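Local coordinates for protein transcription regulator (Lactobacillus plantarum WCFS1, PDB 3CLK) that probably binds DNA as a dimer and regulates transcription in response to a small molecule held by its periplasmic-binding-protein-like domain, at residues Gly188-Ser193 with Val218-Thr223; Ile112-Thr117 with Tyr147-Lys152; Ser235-Phe240 with Asn271-Lys276. All coordinates share one frame; numbering follows the deposited sequence.

Interaction 1. Residues Gly188-Ser193 with Val218-Thr223; sequences GIIAAS and VSIDGT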
loop_
_atom_site.group_PDB
_atom_site.type_symbol
_atom_site.label_atom_id
_atom_site.label_comp_id
_atom_site.label_asym_id
_atom_site.label_seq_id
_atom_site.Cartn_x
_atom_site.Cartn_y
_atom_site.Cartn_z
ATOM N N GLY B 188 23.291 -12.903 7.140
ATOM C CA GLY B 188 22.555 -11.656 7.178
ATOM C C GLY B 188 22.256 -11.184 5.769
ATOM O O GLY B 188 23.084 -11.343 4.870
ATOM N N ILE B 189 21.073 -10.616 5.569
ATOM C CA ILE B 189 20.679 -10.103 4.257
ATOM C C ILE B 189 19.953 -8.770 4.394
ATOM O O ILE B 189 19.084 -8.602 5.256
ATOM C CB ILE B 189 19.755 -11.094 3.523
ATOM C CG1 ILE B 189 20.511 -12.394 3.231
ATOM C CG2 ILE B 189 19.243 -10.480 2.219
ATOM C CD1 ILE B 189 19.622 -13.488 2.654
ATOM N N ILE B 190 20.346 -7.821 3.552
ATOM C CA ILE B 190 19.744 -6.501 3.527
ATOM C C ILE B 190 18.760 -6.506 2.366
ATOM O O ILE B 190 19.116 -6.862 1.236
ATOM C CB ILE B 190 20.808 -5.414 3.291
ATOM C CG1 ILE B 190 21.837 -5.455 4.431
ATOM C CG2 ILE B 190 20.150 -4.042 3.196
ATOM C CD1 ILE B 190 22.901 -4.416 4.324
ATOM N N ALA B 191 17.519 -6.135 2.646
ATOM C CA ALA B 191 16.494 -6.115 1.608
ATOM C C ALA B 191 16.343 -4.713 1.045
ATOM O O ALA B 191 16.347 -3.734 1.789
ATOM C CB ALA B 191 15.162 -6.613 2.168
ATOM N N ALA B 192 16.204 -4.635 -0.274
ATOM C CA ALA B 192 16.064 -3.361 -0.972
ATOM C C ALA B 192 14.821 -2.584 -0.569
ATOM O O ALA B 192 14.770 -1.372 -0.735
ATOM C CB ALA B 192 16.053 -3.603 -2.498
ATOM N N SER B 193 13.817 -3.287 -0.047
ATOM C CA SER B 193 12.563 -2.662 0.358
ATOM C C SER B 193 11.804 -3.607 1.289
ATOM O O SER B 193 12.159 -4.783 1.412
ATOM C CB SER B 193 11.691 -2.371 -0.875
ATOM O OG SER B 193 11.089 -3.561 -1.370
ATOM N N VAL B 218 17.437 -7.325 7.383
ATOM C CA VAL B 218 17.253 -5.900 7.648
ATOM C C VAL B 218 16.551 -5.300 6.425
ATOM O O VAL B 218 17.050 -5.388 5.295
ATOM C CB VAL B 218 18.598 -5.168 7.851
ATOM C CG1 VAL B 218 18.357 -3.674 7.972
ATOM C CG2 VAL B 218 19.293 -5.690 9.117
ATOM N N SER B 219 15.397 -4.684 6.653
ATOM C CA SER B 219 14.630 -4.094 5.572
ATOM C C SER B 219 14.901 -2.598 5.427
ATOM O O SER B 219 15.222 -1.916 6.399
ATOM C CB SER B 219 13.133 -4.329 5.827
ATOM O OG SER B 219 12.341 -3.814 4.777
ATOM N N ILE B 220 14.798 -2.095 4.202
ATOM C CA ILE B 220 14.982 -0.667 3.956
ATOM C C ILE B 220 13.597 -0.110 3.656
ATOM O O ILE B 220 12.859 -0.688 2.862
ATOM C CB ILE B 220 15.903 -0.392 2.747
ATOM C CG1 ILE B 220 17.339 -0.800 3.083
ATOM C CG2 ILE B 220 15.889 1.102 2.394
ATOM C CD1 ILE B 220 18.253 -0.795 1.864
ATOM N N ASP B 221 13.269 0.996 4.322
ATOM C CA ASP B 221 12.004 1.737 4.209
ATOM C C ASP B 221 11.278 1.823 5.551
ATOM O O ASP B 221 11.031 2.919 6.046
ATOM C CB ASP B 221 11.069 1.153 3.133
ATOM C CG ASP B 221 11.513 1.514 1.711
ATOM O OD1 ASP B 221 12.223 2.529 1.531
ATOM O OD2 ASP B 221 11.145 0.786 0.770
ATOM N N GLY B 222 10.943 0.679 6.142
ATOM C CA GLY B 222 10.265 0.686 7.433
ATOM C C GLY B 222 8.818 1.159 7.456
ATOM O O GLY B 222 8.398 1.850 8.391
ATOM N N THR B 223 8.054 0.805 6.432
ATOM C CA THR B 223 6.642 1.178 6.369
ATOM C C THR B 223 5.868 0.146 7.190
ATOM O O THR B 223 6.466 -0.784 7.733
ATOM C CB THR B 223 6.115 1.134 4.926
ATOM O OG1 THR B 223 5.974 -0.227 4.516
ATOM C CG2 THR B 223 7.085 1.824 3.986
HETATM O O HOH W 1 13.107 1.234 -0.975
#

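Interaction 2. Residues Ile112-Thr117 with Tyr147-Lys152; sequences IGYQAT and YKKALK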
loop_
_atom_site.group_PDB
_atom_site.type_symbol
_atom_site.label_atom_id
_atom_site.label_comp_id
_atom_site.label_asym_id
_atom_site.label_seq_id
_atom_site.Cartn_x
_atom_site.Cartn_y
_atom_site.Cartn_z
ATOM N N ILE B 112 22.005 4.914 3.773
ATOM C CA ILE B 112 21.010 3.887 4.065
ATOM C C ILE B 112 21.696 2.532 3.970
ATOM O O ILE B 112 21.590 1.710 4.881
ATOM C CB ILE B 112 19.820 3.915 3.073
ATOM C CG1 ILE B 112 18.904 5.099 3.395
ATOM C CG2 ILE B 112 19.044 2.582 3.145
ATOM C CD1 ILE B 112 17.634 5.152 2.564
ATOM N N GLY B 113 22.410 2.311 2.870
ATOM C CA GLY B 113 23.109 1.053 2.674
ATOM C C GLY B 113 24.175 0.840 3.732
ATOM O O GLY B 113 24.415 -0.288 4.187
ATOM N N TYR B 114 24.810 1.943 4.117
ATOM C CA TYR B 114 25.859 1.953 5.125
ATOM C C TYR B 114 25.306 1.557 6.494
ATOM O O TYR B 114 25.853 0.680 7.151
ATOM C CB TYR B 114 26.475 3.350 5.204
ATOM C CG TYR B 114 27.696 3.460 6.095
ATOM C CD1 TYR B 114 28.905 2.849 5.747
ATOM C CD2 TYR B 114 27.658 4.221 7.259
ATOM C CE1 TYR B 114 30.050 3.008 6.540
ATOM C CE2 TYR B 114 28.786 4.386 8.054
ATOM C CZ TYR B 114 29.979 3.781 7.691
ATOM O OH TYR B 114 31.094 3.970 8.481
ATOM N N GLN B 115 24.225 2.202 6.919
ATOM C CA GLN B 115 23.617 1.892 8.212
ATOM C C GLN B 115 23.000 0.493 8.280
ATOM O O GLN B 115 23.133 -0.206 9.286
ATOM C CB GLN B 115 22.559 2.939 8.561
ATOM C CG GLN B 115 23.160 4.250 9.053
ATOM C CD GLN B 115 22.116 5.197 9.605
ATOM O OE1 GLN B 115 21.293 4.818 10.436
ATOM N NE2 GLN B 115 22.155 6.441 9.156
ATOM N N ALA B 116 22.332 0.085 7.210
ATOM C CA ALA B 116 21.709 -1.237 7.161
ATOM C C ALA B 116 22.756 -2.330 7.352
ATOM O O ALA B 116 22.566 -3.280 8.122
ATOM C CB ALA B 116 20.994 -1.426 5.810
ATOM N N THR B 117 23.866 -2.180 6.642
ATOM C CA THR B 117 24.946 -3.147 6.695
ATOM C C THR B 117 25.672 -3.151 8.038
ATOM O O THR B 117 25.951 -4.217 8.591
ATOM C CB THR B 117 25.947 -2.889 5.556
ATOM O OG1 THR B 117 25.235 -2.819 4.312
ATOM C CG2 THR B 117 26.968 -4.010 5.482
ATOM N N TYR B 147 26.741 -0.060 1.093
ATOM C CA TYR B 147 26.890 -1.453 1.517
ATOM C C TYR B 147 28.346 -1.886 1.380
ATOM O O TYR B 147 28.910 -2.500 2.296
ATOM C CB TYR B 147 25.992 -2.351 0.652
ATOM C CG TYR B 147 26.360 -3.825 0.597
ATOM C CD1 TYR B 147 26.002 -4.705 1.621
ATOM C CD2 TYR B 147 27.025 -4.347 -0.515
ATOM C CE1 TYR B 147 26.295 -6.083 1.526
ATOM C CE2 TYR B 147 27.321 -5.695 -0.617
ATOM C CZ TYR B 147 26.953 -6.563 0.399
ATOM O OH TYR B 147 27.236 -7.904 0.252
ATOM N N LYS B 148 28.951 -1.566 0.234
ATOM C CA LYS B 148 30.346 -1.934 -0.028
ATOM C C LYS B 148 31.325 -1.180 0.868
ATOM O O LYS B 148 32.391 -1.691 1.192
ATOM C CB LYS B 148 30.702 -1.692 -1.501
ATOM C CG LYS B 148 30.047 -2.672 -2.463
ATOM C CD LYS B 148 30.474 -2.426 -3.908
ATOM C CE LYS B 148 29.720 -3.360 -4.841
ATOM N NZ LYS B 148 30.123 -3.206 -6.269
ATOM N N LYS B 149 30.963 0.038 1.251
ATOM C CA LYS B 149 31.805 0.836 2.130
ATOM C C LYS B 149 31.802 0.196 3.520
ATOM O O LYS B 149 32.855 0.016 4.131
ATOM C CB LYS B 149 31.278 2.271 2.220
ATOM C CG LYS B 149 32.082 3.165 3.167
ATOM C CD LYS B 149 31.724 4.638 3.021
ATOM C CE LYS B 149 30.282 4.937 3.419
ATOM N NZ LYS B 149 29.969 6.401 3.332
ATOM N N ALA B 150 30.613 -0.154 4.005
ATOM C CA ALA B 150 30.469 -0.782 5.315
ATOM C C ALA B 150 31.304 -2.047 5.375
ATOM O O ALA B 150 31.981 -2.308 6.372
ATOM C CB ALA B 150 29.004 -1.105 5.592
ATOM N N LEU B 151 31.271 -2.824 4.299
ATOM C CA LEU B 151 32.033 -4.064 4.232
ATOM C C LEU B 151 33.536 -3.801 4.258
ATOM O O LEU B 151 34.286 -4.480 4.967
ATOM C CB LEU B 151 31.675 -4.846 2.963
ATOM C CG LEU B 151 30.248 -5.401 2.878
ATOM C CD1 LEU B 151 30.158 -6.387 1.719
ATOM C CD2 LEU B 151 29.879 -6.095 4.182
ATOM N N LYS B 152 33.976 -2.815 3.482
ATOM C CA LYS B 152 35.390 -2.479 3.430
ATOM C C LYS B 152 35.910 -1.968 4.768
ATOM O O LYS B 152 37.013 -2.318 5.181
ATOM C CB LYS B 152 35.648 -1.442 2.335
ATOM C CG LYS B 152 35.577 -2.024 0.932
ATOM C CD LYS B 152 36.701 -3.031 0.696
ATOM C CE LYS B 152 36.563 -3.737 -0.653
ATOM N NZ LYS B 152 36.466 -2.783 -1.791
#

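Interaction 3. Residues Ser235-Phe240 with Asn271-Lys276; sequences SISQDF and NPVIRK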
loop_
_atom_site.group_PDB
_atom_site.type_symbol
_atom_site.label_atom_id
_atom_site.label_comp_id
_atom_site.label_asym_id
_atom_site.label_seq_id
_atom_site.Cartn_x
_atom_site.Cartn_y
_atom_site.Cartn_z
ATOM N N SER B 235 14.301 -2.605 10.528
ATOM C CA SER B 235 14.520 -1.824 9.331
ATOM C C SER B 235 15.254 -0.522 9.529
ATOM O O SER B 235 15.458 -0.058 10.653
ATOM C CB SER B 235 13.167 -1.502 8.697
ATOM O OG SER B 235 12.409 -0.656 9.555
ATOM N N ILE B 236 15.668 0.042 8.400
ATOM C CA ILE B 236 16.299 1.347 8.359
ATOM C C ILE B 236 15.104 2.102 7.809
ATOM O O ILE B 236 14.742 1.957 6.633
ATOM C CB ILE B 236 17.478 1.392 7.370
ATOM C CG1 ILE B 236 18.612 0.504 7.883
ATOM C CG2 ILE B 236 17.969 2.833 7.204
ATOM C CD1 ILE B 236 19.100 0.862 9.285
ATOM N N SER B 237 14.460 2.872 8.676
ATOM C CA SER B 237 13.256 3.590 8.299
ATOM C C SER B 237 13.518 4.973 7.749
ATOM O O SER B 237 14.341 5.717 8.284
ATOM C CB SER B 237 12.323 3.672 9.502
ATOM O OG SER B 237 12.112 2.374 10.027
ATOM N N GLN B 238 12.825 5.299 6.662
ATOM C CA GLN B 238 12.955 6.605 6.030
ATOM C C GLN B 238 11.802 7.435 6.560
ATOM O O GLN B 238 10.715 6.908 6.807
ATOM C CB GLN B 238 12.828 6.500 4.502
ATOM C CG GLN B 238 13.855 5.611 3.831
ATOM C CD GLN B 238 13.882 5.811 2.322
ATOM O OE1 GLN B 238 14.168 6.904 1.842
ATOM N NE2 GLN B 238 13.575 4.759 1.574
ATOM N N ASP B 239 12.031 8.730 6.733
ATOM C CA ASP B 239 10.980 9.596 7.230
ATOM C C ASP B 239 10.216 10.179 6.053
ATOM O O ASP B 239 10.325 11.373 5.767
ATOM C CB ASP B 239 11.570 10.724 8.077
ATOM C CG ASP B 239 10.516 11.443 8.895
ATOM O OD1 ASP B 239 9.329 11.385 8.524
ATOM O OD2 ASP B 239 10.875 12.073 9.910
ATOM N N PHE B 240 9.443 9.328 5.376
ATOM C CA PHE B 240 8.652 9.736 4.217
ATOM C C PHE B 240 7.720 10.898 4.547
ATOM O O PHE B 240 7.562 11.830 3.755
ATOM C CB PHE B 240 7.812 8.559 3.705
ATOM C CG PHE B 240 8.625 7.366 3.267
ATOM C CD1 PHE B 240 9.513 7.463 2.200
ATOM C CD2 PHE B 240 8.484 6.136 3.910
ATOM C CE1 PHE B 240 10.254 6.345 1.771
ATOM C CE2 PHE B 240 9.217 5.018 3.490
ATOM C CZ PHE B 240 10.098 5.121 2.424
ATOM N N ASN B 271 16.540 6.347 10.424
ATOM C CA ASN B 271 16.817 5.765 11.731
ATOM C C ASN B 271 16.478 4.288 11.789
ATOM O O ASN B 271 15.417 3.866 11.333
ATOM C CB ASN B 271 16.013 6.485 12.811
ATOM C CG ASN B 271 16.274 7.968 12.834
ATOM O OD1 ASN B 271 15.842 8.699 11.941
ATOM N ND2 ASN B 271 16.995 8.425 13.850
ATOM N N PRO B 272 17.381 3.479 12.353
ATOM C CA PRO B 272 17.103 2.048 12.446
ATOM C C PRO B 272 16.031 1.780 13.498
ATOM O O PRO B 272 16.021 2.402 14.565
ATOM C CB PRO B 272 18.460 1.457 12.818
ATOM C CG PRO B 272 19.100 2.558 13.612
ATOM C CD PRO B 272 18.753 3.781 12.796
ATOM N N VAL B 273 15.104 0.886 13.173
ATOM C CA VAL B 273 14.037 0.509 14.090
ATOM C C VAL B 273 14.162 -0.994 14.311
ATOM O O VAL B 273 13.861 -1.792 13.419
ATOM C CB VAL B 273 12.647 0.805 13.509
ATOM C CG1 VAL B 273 11.574 0.245 14.441
ATOM C CG2 VAL B 273 12.466 2.301 13.328
ATOM N N ILE B 274 14.611 -1.372 15.499
ATOM C CA ILE B 274 14.805 -2.774 15.825
ATOM C C ILE B 274 13.488 -3.480 16.099
ATOM O O ILE B 274 12.703 -3.043 16.935
ATOM C CB ILE B 274 15.704 -2.924 17.064
ATOM C CG1 ILE B 274 16.961 -2.065 16.901
ATOM C CG2 ILE B 274 16.077 -4.391 17.267
ATOM C CD1 ILE B 274 17.794 -2.388 15.660
ATOM N N ARG B 275 13.234 -4.565 15.375
ATOM C CA ARG B 275 12.018 -5.324 15.599
ATOM C C ARG B 275 12.381 -6.751 15.974
ATOM O O ARG B 275 13.007 -6.954 17.006
ATOM C CB ARG B 275 11.095 -5.251 14.382
ATOM C CG ARG B 275 10.601 -3.824 14.144
ATOM C CD ARG B 275 9.356 -3.722 13.280
ATOM N NE ARG B 275 8.942 -2.323 13.140
ATOM C CZ ARG B 275 9.584 -1.416 12.406
ATOM N NH1 ARG B 275 10.674 -1.753 11.725
ATOM N NH2 ARG B 275 9.150 -0.163 12.372
ATOM N N LYS B 276 12.031 -7.744 15.165
ATOM C CA LYS B 276 12.353 -9.114 15.553
ATOM C C LYS B 276 13.018 -9.992 14.498
ATOM O O LYS B 276 13.091 -11.213 14.665
ATOM C CB LYS B 276 11.073 -9.797 16.047
ATOM C CG LYS B 276 10.510 -9.163 17.319
ATOM C CD LYS B 276 11.497 -9.308 18.476
ATOM C CE LYS B 276 10.991 -8.617 19.728
ATOM N NZ LYS B 276 9.660 -9.144 20.138
#

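Interaction 1. Residues Gly188-Ser193 with Val218-Thr223
Ile189, Ile190 and Ala191 meet Val218 and Ser219 as neighbouring parallel strands of a beta-alpha-beta unit, helix 194-206 being the connection between them. Two straight backbone bonds fix the register around Val218: its N donates to Ile189 O at 3.0 Å, and its O accepts from Ala191 N at 2.8 Å with an N-H...O angle of 174°. The next bond is weak, Ile220 N lying 3.3 Å from Ala191 O where the chain turns a corner.

Ile190 and Val218 share one face of the sheet, under helix 109-121; Ala191 and Ser219 share the other, where small side chains let helix 194-206 come close over Ala197. Ile220 points toward the neighbouring strand. With its CG1 beside the backbone N (chi1 -69°), that branch comes within 3.4 Å of Ala191 O, while its CD1 meets Ile190 CG2 at 4.0 Å, which probably keeps water from the weak bond.

Beyond the strands the contact turns polar. Ser193 CA lies 3.2 Å from Ile220 O in a CA-H...O contact, and Ser193 is the N-cap of helix 194-206, a fitting place for a short hydroxyl; its OG also bonds Tyr168 O. Asp221 extends OD2 to a water at 2.7 Å, and the same water donates to Ala192 O at 3.1 Å, bridging the two loops that follow the strands. The other oxygen, OD1, is held by Gln238 NE2, so both arms of the carboxylate are engaged and its rotation is restricted. Ser219 OG, anti to its backbone N, bonds Asp194 at the start of the connecting helix. Loops gathered at the carboxyl ends of parallel strands are characteristic of the Rossmann-like lobes of periplasmic-binding-protein folds, where, as in LacI-type regulators, such ends usually face the effector cleft.

Interaction 2. Residues Ile112-Thr117 with Tyr147-Lys152
Gly113 and Tyr147 mark where helices 109-121 and 138-153 come close: their CA atoms are 4.7 Å apart, and the segment axes approach to 7.6 Å at an angle of 44° between N-to-C directions. Glycine suits the site, since a beta carbon there would sit tight against Tyr147 N. One turn on, Thr117 CB meets Ala150 CB at 3.5 Å, two small residues that keep the backbones near each other, and Thr117 CG2 touches Leu151 CD2 at 3.8 Å.

Both helices pack on the same face of the sheet in the periplasmic-binding-protein-like fold, and Thr117 and Tyr147 both rest on Ile190 of strand 188-191. Toward the outer side, Tyr114 has CG anti to its backbone N (chi1 -173°), which swings the ring across to the other helix. Lys149 arches over one ring face: its CE lies 3.4 Å from Tyr114 CD1, and its NZ stands 4.7 Å from the Tyr114 ring centroid, a cation-pi contact. An alanine in place of Tyr114 would probably leave Lys149 without its aromatic platform and Glu153 without the phenol OH it bonds. Glu110 forms a salt bridge with Lys149 NZ as well, and Tyr147 OH is bonded to Ile128 O.

Interaction 3. Residues Ser235-Phe240 with Asn271-Lys276
Ser235 and Val273 form a hydrogen-bonded pair of the antiparallel edge of a mixed sheet: Val273 N donates to Ser235 O at 2.7 Å, and Ser235 N returns a bond to Val273 O at 3.0 Å. Ser237 and Asn271 make a second such pair, with Ser237 N bonded to Asn271 O at 3.0 Å and Asn271 N to Ser237 O. The two strands are strongly skewed, their short axes at 139°, and Ser237 N reaches Asn271 O from above the carbonyl plane. Strand 271-273 is the outermost of its sheet within this chain and the one that runs against the others; it closes the edge of an otherwise parallel sheet in the periplasmic-binding-protein-like lobe.

Side-chain bonds reinforce this pairing. Arg275 NH1 donates to Ser235 OG at 3.0 Å, the hydroxyl lying in the guanidinium plane at its edge, and the same nitrogen also bonds Leu233 O. Ser235 OG, set between its backbone N and carbonyl carbon (chi1 65°), is joined to Ser237 OG at 3.1 Å; either could be the donor. Two short hydroxyls on the same face of one strand thus line up in a chain of bonds with the arginine, whose long arm spans from beyond the strand end. Val273 lies beside them: its CG1 sits over a face of the Arg275 guanidinium, toward the rim, and its CG2 comes 3.3 Å from Ser237 OG.

Ile236 and Pro272 occupy the other face, toward helix 109-121. They are a non-hydrogen-bonded pair, a place that suits proline because the missing N-H is not needed for the pairing to strand 234-237. Ile236, buried, supplies the hydrocarbon against Ala116. The end of its chain is turned back rather than extended (chi2 -56°), which brings the tip toward Pro272, and Ile236 CD1 ends 3.6 Å from Pro272 CB.

Along the chain the contacts come in series, without nesting or crossing. Interaction 2 closes first, its loop leaving helix 109-121, running through strand 128-131 and returning as helix 138-153. Interaction 1 follows, joining two parallel strands across helix 194-206. Interaction 3 closes last, and its loop is a true excursion: after helix 240-256 the chain contributes strand 265-267 to the other lobe's sheet before returning as edge strand 271-273. Interactions 1 and 3 share the sheet, with strands 216-219 and 234-237 adjacent and Asp221 bonded to Gln238. Helix 109-121 of interaction 2 lies against that sheet through Ala116 on Ile236, and helix 138-153 through Tyr147 on Ile190.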